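Local coordinates for protein KmHsv2 (Kluyveromyces marxianus, PDB 3VU4) that probably binds phosphoinositides, as a seven-bladed beta-propeller of the PROPPIN family related to Atg18, at residues 24-29 against 63-69; 137-141 against 150-155; 267-271 against 287-291. All blocks are in the same frame, centred on the assembly; numbering follows the deposited sequence.

Contact 1: 24-29 against 63-69. With SO4 (sulfate ion), chain I.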
loop_
_atom_site.group_PDB
_atom_site.type_symbol
_atom_site.label_atom_id
_atom_site.label_comp_id
_atom_site.label_asym_id
_atom_site.label_seq_id
_atom_site.Cartn_x
_atom_site.Cartn_y
_atom_site.Cartn_z
ATOM N N ASP A 24 -2.429 9.855 11.329
ATOM C CA ASP A 24 -2.214 9.341 9.985
ATOM C C ASP A 24 -0.766 8.888 9.875
ATOM O O ASP A 24 0.107 9.389 10.588
ATOM C CB ASP A 24 -2.512 10.419 8.936
ATOM C CG ASP A 24 -2.667 9.847 7.532
ATOM O OD1 ASP A 24 -3.261 8.757 7.391
ATOM O OD2 ASP A 24 -2.215 10.494 6.567
ATOM N N TYR A 25 -0.526 7.922 8.997
ATOM C CA TYR A 25 0.809 7.389 8.778
ATOM C C TYR A 25 0.824 6.761 7.394
ATOM O O TYR A 25 -0.197 6.275 6.919
ATOM C CB TYR A 25 1.167 6.351 9.850
ATOM C CG TYR A 25 0.250 5.148 9.912
ATOM C CD1 TYR A 25 -1.114 5.294 10.186
ATOM C CD2 TYR A 25 0.750 3.856 9.706
ATOM C CE1 TYR A 25 -1.965 4.182 10.250
ATOM C CE2 TYR A 25 -0.087 2.736 9.771
ATOM C CZ TYR A 25 -1.441 2.906 10.039
ATOM O OH TYR A 25 -2.270 1.810 10.084
ATOM N N GLU A 26 1.980 6.775 6.745
ATOM C CA GLU A 26 2.077 6.232 5.402
ATOM C C GLU A 26 3.546 6.038 5.033
ATOM O O GLU A 26 4.413 6.754 5.536
ATOM C CB GLU A 26 1.394 7.202 4.433
ATOM C CG GLU A 26 1.228 6.698 3.019
ATOM C CD GLU A 26 0.471 5.394 2.966
ATOM O OE1 GLU A 26 1.082 4.346 3.277
ATOM O OE2 GLU A 26 -0.733 5.418 2.624
ATOM N N PHE A 27 3.819 5.055 4.175
ATOM C CA PHE A 27 5.180 4.765 3.724
ATOM C C PHE A 27 5.509 5.633 2.511
ATOM O O PHE A 27 4.601 6.117 1.836
ATOM C CB PHE A 27 5.293 3.300 3.301
ATOM C CG PHE A 27 5.019 2.331 4.397
ATOM C CD1 PHE A 27 6.041 1.905 5.238
ATOM C CD2 PHE A 27 3.725 1.858 4.611
ATOM C CE1 PHE A 27 5.784 1.025 6.272
ATOM C CE2 PHE A 27 3.459 0.977 5.644
ATOM C CZ PHE A 27 4.491 0.560 6.478
ATOM N N ASN A 28 6.795 5.838 2.231
ATOM C CA ASN A 28 7.151 6.613 1.047
ATOM C C ASN A 28 7.097 5.637 -0.133
ATOM O O ASN A 28 7.069 4.424 0.070
ATOM C CB ASN A 28 8.534 7.261 1.189
ATOM C CG ASN A 28 9.670 6.259 1.193
ATOM O OD1 ASN A 28 9.462 5.037 1.234
ATOM N ND2 ASN A 28 10.895 6.779 1.160
ATOM N N GLN A 29 7.082 6.163 -1.351
ATOM C CA GLN A 29 6.963 5.353 -2.564
ATOM C C GLN A 29 7.762 4.047 -2.704
ATOM O O GLN A 29 7.313 3.138 -3.392
ATOM C CB GLN A 29 7.211 6.235 -3.786
ATOM C CG GLN A 29 6.301 7.476 -3.873
ATOM C CD GLN A 29 6.551 8.486 -2.755
ATOM O OE1 GLN A 29 7.666 8.606 -2.249
ATOM N NE2 GLN A 29 5.519 9.226 -2.383
ATOM N N LYS A 63 -3.518 14.530 7.737
ATOM C CA LYS A 63 -3.011 13.618 6.730
ATOM C C LYS A 63 -1.575 14.017 6.391
ATOM O O LYS A 63 -1.244 15.202 6.347
ATOM C CB LYS A 63 -3.914 13.692 5.498
ATOM C CG LYS A 63 -3.511 12.804 4.336
ATOM C CD LYS A 63 -4.736 12.481 3.525
ATOM C CE LYS A 63 -5.697 11.680 4.386
ATOM N NZ LYS A 63 -7.048 11.572 3.797
ATOM N N VAL A 64 -0.720 13.032 6.150
ATOM C CA VAL A 64 0.668 13.333 5.856
ATOM C C VAL A 64 1.287 12.365 4.827
ATOM O O VAL A 64 1.056 11.157 4.868
ATOM C CB VAL A 64 1.482 13.337 7.185
ATOM C CG1 VAL A 64 1.530 11.930 7.786
ATOM C CG2 VAL A 64 2.868 13.890 6.954
ATOM N N ARG A 65 2.064 12.919 3.897
ATOM C CA ARG A 65 2.718 12.138 2.841
ATOM C C ARG A 65 4.141 12.634 2.622
ATOM O O ARG A 65 4.472 13.771 2.971
ATOM C CB ARG A 65 1.961 12.290 1.518
ATOM C CG ARG A 65 0.523 11.822 1.538
ATOM C CD ARG A 65 0.432 10.317 1.499
ATOM N NE ARG A 65 -0.957 9.885 1.441
ATOM C CZ ARG A 65 -1.719 9.680 2.507
ATOM N NH1 ARG A 65 -1.217 9.859 3.725
ATOM N NH2 ARG A 65 -2.990 9.329 2.354
ATOM N N MET A 66 4.990 11.788 2.051
ATOM C CA MET A 66 6.349 12.218 1.765
ATOM C C MET A 66 6.751 11.827 0.343
ATOM O O MET A 66 6.172 10.913 -0.249
ATOM C CB MET A 66 7.333 11.663 2.803
ATOM C CG MET A 66 7.714 10.210 2.675
ATOM S SD MET A 66 8.745 9.712 4.094
ATOM C CE MET A 66 10.361 10.366 3.611
ATOM N N LEU A 67 7.717 12.549 -0.219
ATOM C CA LEU A 67 8.178 12.273 -1.575
ATOM C C LEU A 67 9.564 11.650 -1.563
ATOM O O LEU A 67 10.556 12.336 -1.344
ATOM C CB LEU A 67 8.211 13.558 -2.404
ATOM C CG LEU A 67 8.764 13.376 -3.824
ATOM C CD1 LEU A 67 7.835 12.476 -4.637
ATOM C CD2 LEU A 67 8.904 14.732 -4.492
ATOM N N HIS A 68 9.621 10.345 -1.802
ATOM C CA HIS A 68 10.886 9.620 -1.822
ATOM C C HIS A 68 11.685 9.897 -0.555
ATOM O O HIS A 68 11.244 9.564 0.549
ATOM C CB HIS A 68 11.685 10.017 -3.060
ATOM C CG HIS A 68 10.964 9.729 -4.339
ATOM N ND1 HIS A 68 10.503 8.472 -4.658
ATOM C CD2 HIS A 68 10.591 10.539 -5.358
ATOM C CE1 HIS A 68 9.875 8.518 -5.818
ATOM N NE2 HIS A 68 9.913 9.758 -6.265
ATOM N N ARG A 69 12.858 10.498 -0.713
ATOM C CA ARG A 69 13.691 10.824 0.431
ATOM C C ARG A 69 14.066 12.293 0.381
ATOM O O ARG A 69 15.028 12.722 1.019
ATOM C CB ARG A 69 14.948 9.954 0.441
ATOM C CG ARG A 69 14.738 8.569 1.045
ATOM C CD ARG A 69 15.987 7.706 0.907
ATOM N NE ARG A 69 15.924 6.486 1.709
ATOM C CZ ARG A 69 15.893 6.463 3.041
ATOM N NH1 ARG A 69 15.916 7.596 3.735
ATOM N NH2 ARG A 69 15.847 5.302 3.685
HETATM S S SO4 I . 8.865 9.731 -9.907
HETATM O O1 SO4 I . 9.867 10.695 -10.393
HETATM O O2 SO4 I . 9.483 8.397 -9.793
HETATM O O3 SO4 I . 8.378 10.146 -8.583
HETATM O O4 SO4 I . 7.736 9.679 -10.854
HETATM O O HOH W 1 -4.277 8.426 4.977
HETATM O O HOH W 2 3.866 9.192 1.971
#

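Contact 2: 137-141 against 150-155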
loop_
_atom_site.group_PDB
_atom_site.type_symbol
_atom_site.label_atom_id
_atom_site.label_comp_id
_atom_site.label_asym_id
_atom_site.label_seq_id
_atom_site.Cartn_x
_atom_site.Cartn_y
_atom_site.Cartn_z
ATOM N N ILE A 137 -10.918 13.760 -13.177
ATOM C CA ILE A 137 -11.484 12.440 -13.423
ATOM C C ILE A 137 -12.521 12.102 -12.349
ATOM O O ILE A 137 -12.401 12.518 -11.192
ATOM C CB ILE A 137 -10.356 11.387 -13.419
ATOM C CG1 ILE A 137 -9.425 11.650 -14.604
ATOM C CG2 ILE A 137 -10.927 9.979 -13.471
ATOM C CD1 ILE A 137 -8.091 10.931 -14.531
ATOM N N ARG A 138 -13.550 11.361 -12.738
ATOM C CA ARG A 138 -14.592 10.952 -11.807
ATOM C C ARG A 138 -14.406 9.471 -11.486
ATOM O O ARG A 138 -14.354 8.633 -12.386
ATOM C CB ARG A 138 -15.972 11.196 -12.425
ATOM C CG ARG A 138 -16.247 12.665 -12.703
ATOM C CD ARG A 138 -16.434 13.456 -11.408
ATOM N NE ARG A 138 -17.806 13.351 -10.918
ATOM C CZ ARG A 138 -18.668 14.362 -10.902
ATOM N NH1 ARG A 138 -19.902 14.172 -10.447
ATOM N NH2 ARG A 138 -18.290 15.566 -11.326
ATOM N N PHE A 139 -14.290 9.149 -10.203
ATOM C CA PHE A 139 -14.101 7.768 -9.798
ATOM C C PHE A 139 -15.135 7.365 -8.741
ATOM O O PHE A 139 -15.919 8.196 -8.292
ATOM C CB PHE A 139 -12.670 7.585 -9.280
ATOM C CG PHE A 139 -12.440 8.131 -7.902
ATOM C CD1 PHE A 139 -12.913 9.393 -7.544
ATOM C CD2 PHE A 139 -11.737 7.384 -6.961
ATOM C CE1 PHE A 139 -12.689 9.900 -6.264
ATOM C CE2 PHE A 139 -11.507 7.884 -5.671
ATOM C CZ PHE A 139 -11.983 9.143 -5.325
ATOM N N GLY A 140 -15.132 6.093 -8.346
ATOM C CA GLY A 140 -16.098 5.618 -7.372
ATOM C C GLY A 140 -15.593 5.374 -5.963
ATOM O O GLY A 140 -16.163 4.564 -5.248
ATOM N N GLY A 141 -14.525 6.053 -5.558
ATOM C CA GLY A 141 -14.023 5.863 -4.209
ATOM C C GLY A 141 -12.656 5.216 -4.048
ATOM O O GLY A 141 -11.964 5.462 -3.059
ATOM N N LEU A 150 -2.017 5.361 -12.912
ATOM C CA LEU A 150 -3.178 5.690 -12.091
ATOM C C LEU A 150 -4.268 4.637 -12.263
ATOM O O LEU A 150 -4.670 4.325 -13.391
ATOM C CB LEU A 150 -3.747 7.058 -12.479
ATOM C CG LEU A 150 -4.876 7.632 -11.610
ATOM C CD1 LEU A 150 -4.295 8.136 -10.278
ATOM C CD2 LEU A 150 -5.575 8.788 -12.345
ATOM N N VAL A 151 -4.730 4.082 -11.145
ATOM C CA VAL A 151 -5.791 3.080 -11.159
ATOM C C VAL A 151 -6.925 3.632 -10.315
ATOM O O VAL A 151 -6.711 4.038 -9.174
ATOM C CB VAL A 151 -5.333 1.736 -10.539
ATOM C CG1 VAL A 151 -6.470 0.730 -10.590
ATOM C CG2 VAL A 151 -4.124 1.195 -11.285
ATOM N N TYR A 152 -8.130 3.672 -10.871
ATOM C CA TYR A 152 -9.265 4.185 -10.121
ATOM C C TYR A 152 -10.567 3.446 -10.389
ATOM O O TYR A 152 -10.797 2.915 -11.466
ATOM C CB TYR A 152 -9.460 5.686 -10.378
ATOM C CG TYR A 152 -9.725 6.061 -11.815
ATOM C CD1 TYR A 152 -8.673 6.302 -12.703
ATOM C CD2 TYR A 152 -11.029 6.171 -12.292
ATOM C CE1 TYR A 152 -8.920 6.643 -14.026
ATOM C CE2 TYR A 152 -11.287 6.513 -13.611
ATOM C CZ TYR A 152 -10.230 6.746 -14.475
ATOM O OH TYR A 152 -10.487 7.061 -15.789
ATOM N N SER A 153 -11.402 3.415 -9.365
ATOM C CA SER A 153 -12.709 2.770 -9.384
ATOM C C SER A 153 -13.635 3.521 -10.356
ATOM O O SER A 153 -13.597 4.754 -10.424
ATOM C CB SER A 153 -13.282 2.835 -7.956
ATOM O OG SER A 153 -14.351 1.938 -7.749
ATOM N N ASN A 154 -14.456 2.798 -11.115
ATOM C CA ASN A 154 -15.379 3.479 -12.020
ATOM C C ASN A 154 -16.477 4.108 -11.165
ATOM O O ASN A 154 -16.865 3.553 -10.138
ATOM C CB ASN A 154 -15.999 2.519 -13.037
ATOM C CG ASN A 154 -17.047 3.205 -13.921
ATOM O OD1 ASN A 154 -18.262 3.075 -13.704
ATOM N ND2 ASN A 154 -16.575 3.956 -14.912
ATOM N N GLU A 155 -16.979 5.258 -11.592
ATOM C CA GLU A 155 -18.008 5.967 -10.840
ATOM C C GLU A 155 -19.366 5.276 -10.727
ATOM O O GLU A 155 -20.050 5.433 -9.715
ATOM C CB GLU A 155 -18.180 7.356 -11.436
ATOM C CG GLU A 155 -19.337 8.157 -10.891
ATOM C CD GLU A 155 -19.506 9.458 -11.643
ATOM O OE1 GLU A 155 -19.426 9.422 -12.892
ATOM O OE2 GLU A 155 -19.716 10.505 -10.995
HETATM O O HOH W 3 -15.844 6.811 -13.571
#

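Contact 3: 267-271 against 287-291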
loop_
_atom_site.group_PDB
_atom_site.type_symbol
_atom_site.label_atom_id
_atom_site.label_comp_id
_atom_site.label_asym_id
_atom_site.label_seq_id
_atom_site.Cartn_x
_atom_site.Cartn_y
_atom_site.Cartn_z
ATOM N N PHE A 267 0.168 -14.872 -0.464
ATOM C CA PHE A 267 -0.226 -15.556 -1.694
ATOM C C PHE A 267 0.960 -15.490 -2.651
ATOM O O PHE A 267 1.726 -14.516 -2.650
ATOM C CB PHE A 267 -1.456 -14.886 -2.308
ATOM C CG PHE A 267 -2.677 -14.987 -1.453
ATOM C CD1 PHE A 267 -3.477 -16.115 -1.499
ATOM C CD2 PHE A 267 -3.011 -13.961 -0.570
ATOM C CE1 PHE A 267 -4.606 -16.227 -0.672
ATOM C CE2 PHE A 267 -4.124 -14.063 0.251
ATOM C CZ PHE A 267 -4.925 -15.196 0.202
ATOM N N GLU A 268 1.113 -16.518 -3.471
ATOM C CA GLU A 268 2.239 -16.564 -4.392
ATOM C C GLU A 268 1.877 -16.308 -5.850
ATOM O O GLU A 268 1.106 -17.068 -6.440
ATOM C CB GLU A 268 2.936 -17.923 -4.246
ATOM C CG GLU A 268 4.023 -18.216 -5.278
ATOM C CD GLU A 268 4.663 -19.578 -5.057
ATOM O OE1 GLU A 268 5.556 -19.687 -4.188
ATOM O OE2 GLU A 268 4.258 -20.545 -5.738
ATOM N N ILE A 269 2.431 -15.240 -6.427
ATOM C CA ILE A 269 2.191 -14.911 -7.836
ATOM C C ILE A 269 3.119 -15.758 -8.732
ATOM O O ILE A 269 2.703 -16.284 -9.772
ATOM C CB ILE A 269 2.405 -13.399 -8.107
ATOM C CG1 ILE A 269 1.169 -12.609 -7.652
ATOM C CG2 ILE A 269 2.657 -13.152 -9.590
ATOM C CD1 ILE A 269 0.989 -12.525 -6.147
ATOM N N PHE A 270 4.378 -15.882 -8.335
ATOM C CA PHE A 270 5.317 -16.722 -9.070
ATOM C C PHE A 270 6.381 -17.195 -8.092
ATOM O O PHE A 270 6.697 -16.486 -7.132
ATOM C CB PHE A 270 5.925 -15.975 -10.273
ATOM C CG PHE A 270 6.930 -14.907 -9.920
ATOM C CD1 PHE A 270 8.237 -15.246 -9.573
ATOM C CD2 PHE A 270 6.586 -13.553 -10.004
ATOM C CE1 PHE A 270 9.196 -14.258 -9.320
ATOM C CE2 PHE A 270 7.534 -12.558 -9.755
ATOM C CZ PHE A 270 8.844 -12.914 -9.412
ATOM N N ASN A 271 6.907 -18.402 -8.306
ATOM C CA ASN A 271 7.909 -18.930 -7.398
ATOM C C ASN A 271 9.220 -18.156 -7.479
ATOM O O ASN A 271 9.812 -17.990 -8.537
ATOM C CB ASN A 271 8.146 -20.412 -7.630
ATOM C CG ASN A 271 8.958 -21.029 -6.521
ATOM O OD1 ASN A 271 10.114 -20.664 -6.322
ATOM N ND2 ASN A 271 8.355 -21.953 -5.772
ATOM N N LYS A 287 7.699 -29.608 -9.989
ATOM C CA LYS A 287 7.053 -28.474 -10.647
ATOM C C LYS A 287 6.557 -27.554 -9.538
ATOM O O LYS A 287 6.191 -28.018 -8.448
ATOM C CB LYS A 287 5.876 -28.942 -11.500
ATOM C CG LYS A 287 6.281 -29.756 -12.701
ATOM C CD LYS A 287 7.087 -28.928 -13.656
ATOM C CE LYS A 287 7.652 -29.801 -14.757
ATOM N NZ LYS A 287 8.572 -29.025 -15.636
ATOM N N TYR A 288 6.551 -26.254 -9.798
ATOM C CA TYR A 288 6.105 -25.296 -8.781
ATOM C C TYR A 288 4.990 -24.390 -9.284
ATOM O O TYR A 288 5.228 -23.266 -9.724
ATOM C CB TYR A 288 7.294 -24.453 -8.288
ATOM C CG TYR A 288 8.413 -25.302 -7.726
ATOM C CD1 TYR A 288 9.369 -25.892 -8.574
ATOM C CD2 TYR A 288 8.476 -25.590 -6.359
ATOM C CE1 TYR A 288 10.350 -26.752 -8.073
ATOM C CE2 TYR A 288 9.452 -26.448 -5.847
ATOM C CZ TYR A 288 10.386 -27.030 -6.713
ATOM O OH TYR A 288 11.329 -27.904 -6.215
ATOM N N PHE A 289 3.764 -24.891 -9.224
ATOM C CA PHE A 289 2.625 -24.103 -9.673
ATOM C C PHE A 289 2.062 -23.301 -8.509
ATOM O O PHE A 289 2.247 -23.661 -7.342
ATOM C CB PHE A 289 1.558 -25.015 -10.283
ATOM C CG PHE A 289 2.040 -25.769 -11.492
ATOM C CD1 PHE A 289 2.788 -25.124 -12.475
ATOM C CD2 PHE A 289 1.760 -27.124 -11.648
ATOM C CE1 PHE A 289 3.251 -25.823 -13.595
ATOM C CE2 PHE A 289 2.215 -27.824 -12.758
ATOM C CZ PHE A 289 2.960 -27.174 -13.730
ATOM N N GLN A 290 1.384 -22.208 -8.836
ATOM C CA GLN A 290 0.818 -21.341 -7.810
ATOM C C GLN A 290 -0.493 -21.828 -7.217
ATOM O O GLN A 290 -1.474 -22.047 -7.925
ATOM C CB GLN A 290 0.655 -19.927 -8.364
ATOM C CG GLN A 290 1.987 -19.207 -8.543
ATOM C CD GLN A 290 2.970 -19.999 -9.403
ATOM O OE1 GLN A 290 2.741 -20.203 -10.601
ATOM N NE2 GLN A 290 4.065 -20.454 -8.792
ATOM N N SER A 291 -0.490 -22.000 -5.900
ATOM C CA SER A 291 -1.674 -22.446 -5.184
ATOM C C SER A 291 -2.776 -21.411 -5.255
ATOM O O SER A 291 -2.526 -20.206 -5.341
ATOM C CB SER A 291 -1.358 -22.705 -3.714
ATOM O OG SER A 291 -2.555 -22.977 -3.005
HETATM O O HOH W 4 1.988 -21.754 -4.639
HETATM O O HOH W 5 -0.866 -18.713 -3.269
#

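Contact 1: 24-29 against 63-69
Asp24 lies beside Lys63 and Glu26 beside Arg65, with strands 24-27 and 63-66 running the same way at 18° and their axes 6.0 Å apart; every direct hydrogen bond between the two segments has a side chain as one partner. Asp24 supplies the first of these. With its CG trans to the backbone N (chi1 -165°), the carboxylate reaches across, and OD2 accepts from Val64 N (3.0 Å) on its anti lone pair. The same OD2 takes Arg65 NH1 (3.1 Å) on the syn side, which makes a salt bridge, while a water joins OD1 to Arg65 NH2. NH1 also donates to Val64 O and NE to Leu106 O, so bonds on several sides fix the rotation of the guanidinium. Glu26 lays its CG over one face of that group; its OE1 turns back to accept from Phe27 N.

Past the strands, Gln29 uses both ends of its amide: NE2 donates to Met66 O (2.8 Å) in the carbonyl plane, and OE1 accepts from His68 N (2.7 Å), spanning Leu67. Asn28 ND2 gives a nearly straight bond (164°) to His68 O from above the carbonyl plane, and its OD1 is taken by Ser32 N. Asn28 CB rests on Met66 CG, and a water links Phe27 O to Met66 N. The His68 ring presents NE2 at its edge to a sulfate, probably from the crystallisation liquor, which Arg110 N also holds.

The two strands are the first strands of successive propeller blades. Val64 packs on Ile35 and Ser37 and Met66 on Cys33, all of strand 33-37, whereas Phe27 turns away to Val320 and Val322 of strand 318-323, in the blade that includes strand 310-313.

Contact 2: 137-141 against 150-155
Ile137 lays CG2 over one face of the Tyr152 ring, 3.7 Å from its centroid and 24° off the normal, a CH-pi contact. With CG1 beside the backbone N (chi1 -65°), CG2 is the branch turned to the ring, while CD1 meets Leu150 CD2 tip to tip at 4.0 Å. Phe139 CB adds a further apolar touch on Tyr152 CD2. Gly140 N donates to Ser153 O (2.9 Å) from well above the carbonyl plane. A water donates to Arg138 O (2.6 Å) and accepts from Glu155 N, satisfying one backbone atom of each segment. Between the side chains, Arg138 NE and Glu155 OE2 form a salt bridge whose hydrogen bond is weak (3.4 Å); Arg138 NH1 also makes a long, weak ion pair with Asp119, whose carboxylate lies close to that of Glu155. Asn154 points away, OD1 accepting from Phe156 N and Asn157 N and ND2 hydrogen-bonded to His162 NE2. Strand 137-139 is the fourth of one four-stranded sheet and 142-146 the first of the next; the corner at Gly140 and Gly141, set against strand 149-154 of that next sheet, is therefore the blade-to-blade passage of a beta-propeller.

Contact 3: 267-271 against 287-291
Gln290 and Glu268 make the one direct hydrogen bond between the segments: Gln290 NE2 donates to Glu268 OE2 over 3.1 Å at 160°. The acceptor lies near the plane of the amide, while the donor comes from above the carboxylate plane, 41° out of it. A bend in the glutamine chain (chi2 55°) folds NE2 back, where it also donates to Tyr288 O at 3.2 Å, within its own segment. The two acceptors hold the amide from turning freely.

Two waters supply the remaining polar links. One donates to Glu268 OE2 (2.8 Å) and accepts from Ser291 N; its further bond to Phe289 O is weak. The other accepts from Glu268 N and donates to Ser291 O, joining backbone to backbone.

Van der Waals contact is modest. Asn271 ND2 stands 3.7 Å from Tyr288 CD2, approaching the ring obliquely, and the polar ends of this pair are occupied elsewhere: Asn271 OD1 by Asn275 ND2, Tyr288 OH by Lys276 O. Gln290 CG lies against the carbonyl oxygens of Glu268 and Ile269.

With an alanine at Gln290, Glu268 OE2 would probably keep its water but lose its amide donor, Tyr288 O would lose the same N-H, and a gap would open against the carbonyl oxygens of Glu268 and Ile269. Residues 288-291 also touch a crystal neighbour, which may influence their pose. With 255 Å² buried, the join is polar and partly water-mediated: a buried carboxylate is supplied by an amide N-H and a water, helped by the packing of Gln290 and Asn271.

How the contacts relate
Starting from the N terminus, the three contacts follow one another along the chain without overlap, and none nests or crosses. Contact 1 closes a span of 33 residues, largely the rest of the first blade, and joins that blade to the second through their first strands and the turns that follow. Contact 2 closes a short span of eight residues, within which strand 142-146 lies, and ties the third blade to the fourth. Contact 3 instead stays within the sixth blade, closing 15 residues, short strands 278-279 and 284-285 among them, of the insertion between strands 263-268 and 296-299. Centres of contacts 1 and 2 are 22 Å apart; that of contact 3 lies 32 Å from contact 1, across the chain's centre.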